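Local atomic coordinates of spindle assembly checkpoint serine/threonine-protein kinase BUB1 (Saccharomyces cerevisiae, PDB entry 3ESL), a protein that is a serine/threonine kinase involved in spindle assembly checkpoint signalling, which delays anaphase until chromosomes are bioriented on the spindle. Residues E71-N75 against D76-L80. Sequence-based numbering, arbitrary orientation.
Sequences ETYRN and DPRFL
The ring of Tyr73 and the carboxylate of Asp76 run alongside each other in a common direction, their planes 32° apart, with Asp76 OD2 3.4 Å from Tyr73 CD1 at the ring's edge. The backbone sets up this pairing: a type I beta turn runs from Tyr73 to Asp76, closed by a bond from Asp76 N to Tyr73 O (3.0 Å), and a water bridges Arg74 O and Asp76 O. Asp76 is also the N-cap of helix 77-90. Its CG stands anti to the backbone N (chi1 -173°), which brings Asp76 OD1 within 2.9 Å of the amide Arg78 N; a short acidic side chain suits this place, and Pro77, having no amide hydrogen to offer, suits the first turn that follows. A kink at chi3 (-62°) folds the Arg78 side chain back, and two of its nitrogens each take one oxygen: Arg78 NE meets the syn lone pair of Asp76 OD1 at 3.0 Å, while Arg78 NH2 reaches Asp76 OD2 at 2.8 Å, both oxygens near the guanidinium plane. Arg78 NH2 also sits at the edge of the Tyr73 ring, 3.8 Å from Tyr73 CE1. Asp28, just before helix 29-47, binds both Tyr73 OH and Arg78 NH1. The buried Phe79 ring, against Leu64 and Ile67 of helix 49-67, brings Phe79 CD2 to 4.2 Å from Tyr73 CB. An alanine in place of Asp76 would probably leave the Arg78 amide uncapped and its guanidinium freer to turn off the Tyr73 edge. Facing a helix N-terminus and a guanidinium together, the Asp76 carboxylate is likely to be stabilised as the anion in this all-alpha, TPR-motif N-terminal domain of BUB1.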
ATOM      1  N   GLU A  71     -10.882 -11.569  -4.180  0.50 25.85           N
ATOM      2  CA  GLU A  71     -10.492 -12.119  -2.880  0.50 27.61           C
ATOM      3  C   GLU A  71      -9.215 -12.945  -2.947  0.50 25.12           C
ATOM      4  O   GLU A  71      -8.474 -13.046  -1.959  0.50 23.44           O
ATOM      5  CB  GLU A  71     -11.627 -12.968  -2.300  0.50 30.09           C
ATOM      6  CG  GLU A  71     -12.850 -12.159  -1.885  0.50 34.36           C
ATOM      7  CD  GLU A  71     -13.952 -13.016  -1.284  0.50 34.99           C
ATOM      8  OE1 GLU A  71     -14.564 -13.821  -2.024  0.50 38.89           O
ATOM      9  OE2 GLU A  71     -14.214 -12.869  -0.073  0.50 39.25           O
ATOM     10  N   THR A  72      -8.964 -13.538  -4.114  1.00 21.86           N
ATOM     11  CA  THR A  72      -7.795 -14.393  -4.309  1.00 22.60           C
ATOM     12  C   THR A  72      -6.489 -13.606  -4.144  1.00 20.24           C
ATOM     13  O   THR A  72      -5.471 -14.192  -3.796  1.00 19.37           O
ATOM     14  CB  THR A  72      -7.780 -15.099  -5.681  1.00 20.99           C
ATOM     15  OG1 THR A  72      -7.578 -14.131  -6.717  1.00 20.35           O
ATOM     16  CG2 THR A  72      -9.086 -15.897  -5.940  1.00 20.02           C
ATOM     17  N   TYR A  73      -6.528 -12.299  -4.420  1.00 19.43           N
ATOM     18  CA  TYR A  73      -5.327 -11.442  -4.322  1.00 18.64           C
ATOM     19  C   TYR A  73      -5.114 -10.778  -2.953  1.00 18.73           C
ATOM     20  O   TYR A  73      -4.110 -10.059  -2.748  1.00 18.62           O
ATOM     21  CB  TYR A  73      -5.410 -10.361  -5.394  1.00 19.12           C
ATOM     22  CG  TYR A  73      -4.982 -10.793  -6.774  1.00 16.89           C
ATOM     23  CD1 TYR A  73      -3.634 -11.044  -7.065  1.00 17.39           C
ATOM     24  CD2 TYR A  73      -5.916 -10.911  -7.810  1.00 17.79           C
ATOM     25  CE1 TYR A  73      -3.231 -11.413  -8.340  1.00 18.03           C
ATOM     26  CE2 TYR A  73      -5.515 -11.250  -9.088  1.00 17.81           C
ATOM     27  CZ  TYR A  73      -4.184 -11.504  -9.347  1.00 19.09           C
ATOM     28  OH  TYR A  73      -3.784 -11.845 -10.604  1.00 19.85           O
ATOM     29  N   ARG A  74      -6.046 -11.016  -2.017  1.00 19.74           N
ATOM     30  CA  ARG A  74      -6.032 -10.317  -0.718  1.00 22.21           C
ATOM     31  C   ARG A  74      -4.662 -10.298  -0.040  1.00 20.47           C
ATOM     32  O   ARG A  74      -4.224  -9.257   0.464  1.00 22.13           O
ATOM     33  CB  ARG A  74      -7.050 -10.945   0.240  1.00 27.57           C
ATOM     34  CG  ARG A  74      -8.431 -10.375   0.141  1.00 34.53           C
ATOM     35  CD  ARG A  74      -9.294 -10.978   1.239  1.00 38.48           C
ATOM     36  NE  ARG A  74     -10.702 -10.609   1.109  1.00 49.50           N
ATOM     37  CZ  ARG A  74     -11.708 -11.296   1.650  1.00 51.79           C
ATOM     38  NH1 ARG A  74     -11.467 -12.398   2.352  1.00 52.55           N
ATOM     39  NH2 ARG A  74     -12.958 -10.887   1.481  1.00 54.06           N
ATOM     40  N   ASN A  75      -3.996 -11.451  -0.007  1.00 18.11           N
ATOM     41  CA  ASN A  75      -2.683 -11.535   0.619  1.00 19.44           C
ATOM     42  C   ASN A  75      -1.570 -11.883  -0.358  1.00 21.40           C
ATOM     43  O   ASN A  75      -0.611 -12.568  -0.001  1.00 19.96           O
ATOM     44  CB  ASN A  75      -2.720 -12.464   1.840  1.00 20.69           C
ATOM     45  CG  ASN A  75      -3.464 -11.840   2.995  1.00 22.64           C
ATOM     46  OD1 ASN A  75      -3.004 -10.846   3.581  1.00 20.19           O
ATOM     47  ND2 ASN A  75      -4.628 -12.391   3.316  1.00 25.05           N
ATOM     48  N   ASP A  76      -1.712 -11.401  -1.599  1.00 18.61           N
ATOM     49  CA  ASP A  76      -0.648 -11.499  -2.594  1.00 17.88           C
ATOM     50  C   ASP A  76       0.372 -10.401  -2.262  1.00 16.93           C
ATOM     51  O   ASP A  76       0.019  -9.214  -2.274  1.00 18.72           O
ATOM     52  CB  ASP A  76      -1.239 -11.297  -4.000  1.00 19.05           C
ATOM     53  CG  ASP A  76      -0.226 -11.544  -5.113  1.00 18.90           C
ATOM     54  OD1 ASP A  76       0.912 -11.047  -5.034  1.00 20.89           O
ATOM     55  OD2 ASP A  76      -0.568 -12.259  -6.084  1.00 18.32           O
ATOM     56  N   PRO A  77       1.632 -10.769  -1.960  1.00 17.14           N
ATOM     57  CA  PRO A  77       2.595  -9.740  -1.547  1.00 17.71           C
ATOM     58  C   PRO A  77       2.872  -8.734  -2.657  1.00 18.72           C
ATOM     59  O   PRO A  77       3.226  -7.592  -2.380  1.00 18.31           O
ATOM     60  CB  PRO A  77       3.869 -10.540  -1.237  1.00 17.96           C
ATOM     61  CG  PRO A  77       3.714 -11.823  -1.969  1.00 19.07           C
ATOM     62  CD  PRO A  77       2.238 -12.116  -2.013  1.00 18.73           C
ATOM     63  N   ARG A  78       2.727  -9.154  -3.906  1.00 16.97           N
ATOM     64  CA  ARG A  78       2.911  -8.206  -5.016  1.00 18.11           C
ATOM     65  C   ARG A  78       1.851  -7.108  -4.983  1.00 19.49           C
ATOM     66  O   ARG A  78       2.156  -5.931  -5.222  1.00 20.57           O
ATOM     67  CB  ARG A  78       2.839  -8.924  -6.358  1.00 18.05           C
ATOM     68  CG  ARG A  78       3.835 -10.057  -6.511  1.00 17.70           C
ATOM     69  CD  ARG A  78       3.549 -10.858  -7.791  1.00 21.43           C
ATOM     70  NE  ARG A  78       2.220 -11.486  -7.750  1.00 19.04           N
ATOM     71  CZ  ARG A  78       1.565 -11.926  -8.824  1.00 21.51           C
ATOM     72  NH1 ARG A  78       2.106 -11.813 -10.033  1.00 19.92           N
ATOM     73  NH2 ARG A  78       0.367 -12.476  -8.692  1.00 20.17           N
ATOM     74  N   PHE A  79       0.608  -7.499  -4.697  1.00 17.81           N
ATOM     75  CA  PHE A  79      -0.499  -6.554  -4.588  1.00 16.51           C
ATOM     76  C   PHE A  79      -0.288  -5.610  -3.396  1.00 18.04           C
ATOM     77  O   PHE A  79      -0.433  -4.387  -3.510  1.00 16.41           O
ATOM     78  CB  PHE A  79      -1.810  -7.318  -4.436  1.00 17.48           C
ATOM     79  CG  PHE A  79      -3.041  -6.461  -4.565  1.00 17.11           C
ATOM     80  CD1 PHE A  79      -3.145  -5.477  -5.559  1.00 19.24           C
ATOM     81  CD2 PHE A  79      -4.132  -6.691  -3.728  1.00 19.34           C
ATOM     82  CE1 PHE A  79      -4.330  -4.695  -5.673  1.00 18.43           C
ATOM     83  CE2 PHE A  79      -5.299  -5.916  -3.835  1.00 18.09           C
ATOM     84  CZ  PHE A  79      -5.396  -4.931  -4.814  1.00 19.46           C
ATOM     85  N   LEU A  80       0.059  -6.186  -2.249  1.00 16.97           N
ATOM     86  CA  LEU A  80       0.366  -5.369  -1.068  1.00 17.65           C
ATOM     87  C   LEU A  80       1.399  -4.291  -1.392  1.00 18.72           C
ATOM     88  O   LEU A  80       1.248  -3.140  -0.992  1.00 17.80           O
ATOM     89  CB  LEU A  80       0.838  -6.246   0.093  1.00 19.67           C
ATOM     90  CG  LEU A  80       1.221  -5.436   1.341  1.00 20.18           C
ATOM     91  CD1 LEU A  80       0.058  -4.550   1.805  1.00 20.67           C
ATOM     92  CD2 LEU A  80       1.706  -6.366   2.468  1.00 20.24           C
TER
HETATM   93  O   HOH W   1      -1.957  -8.049  -0.325  1.00 28.37           O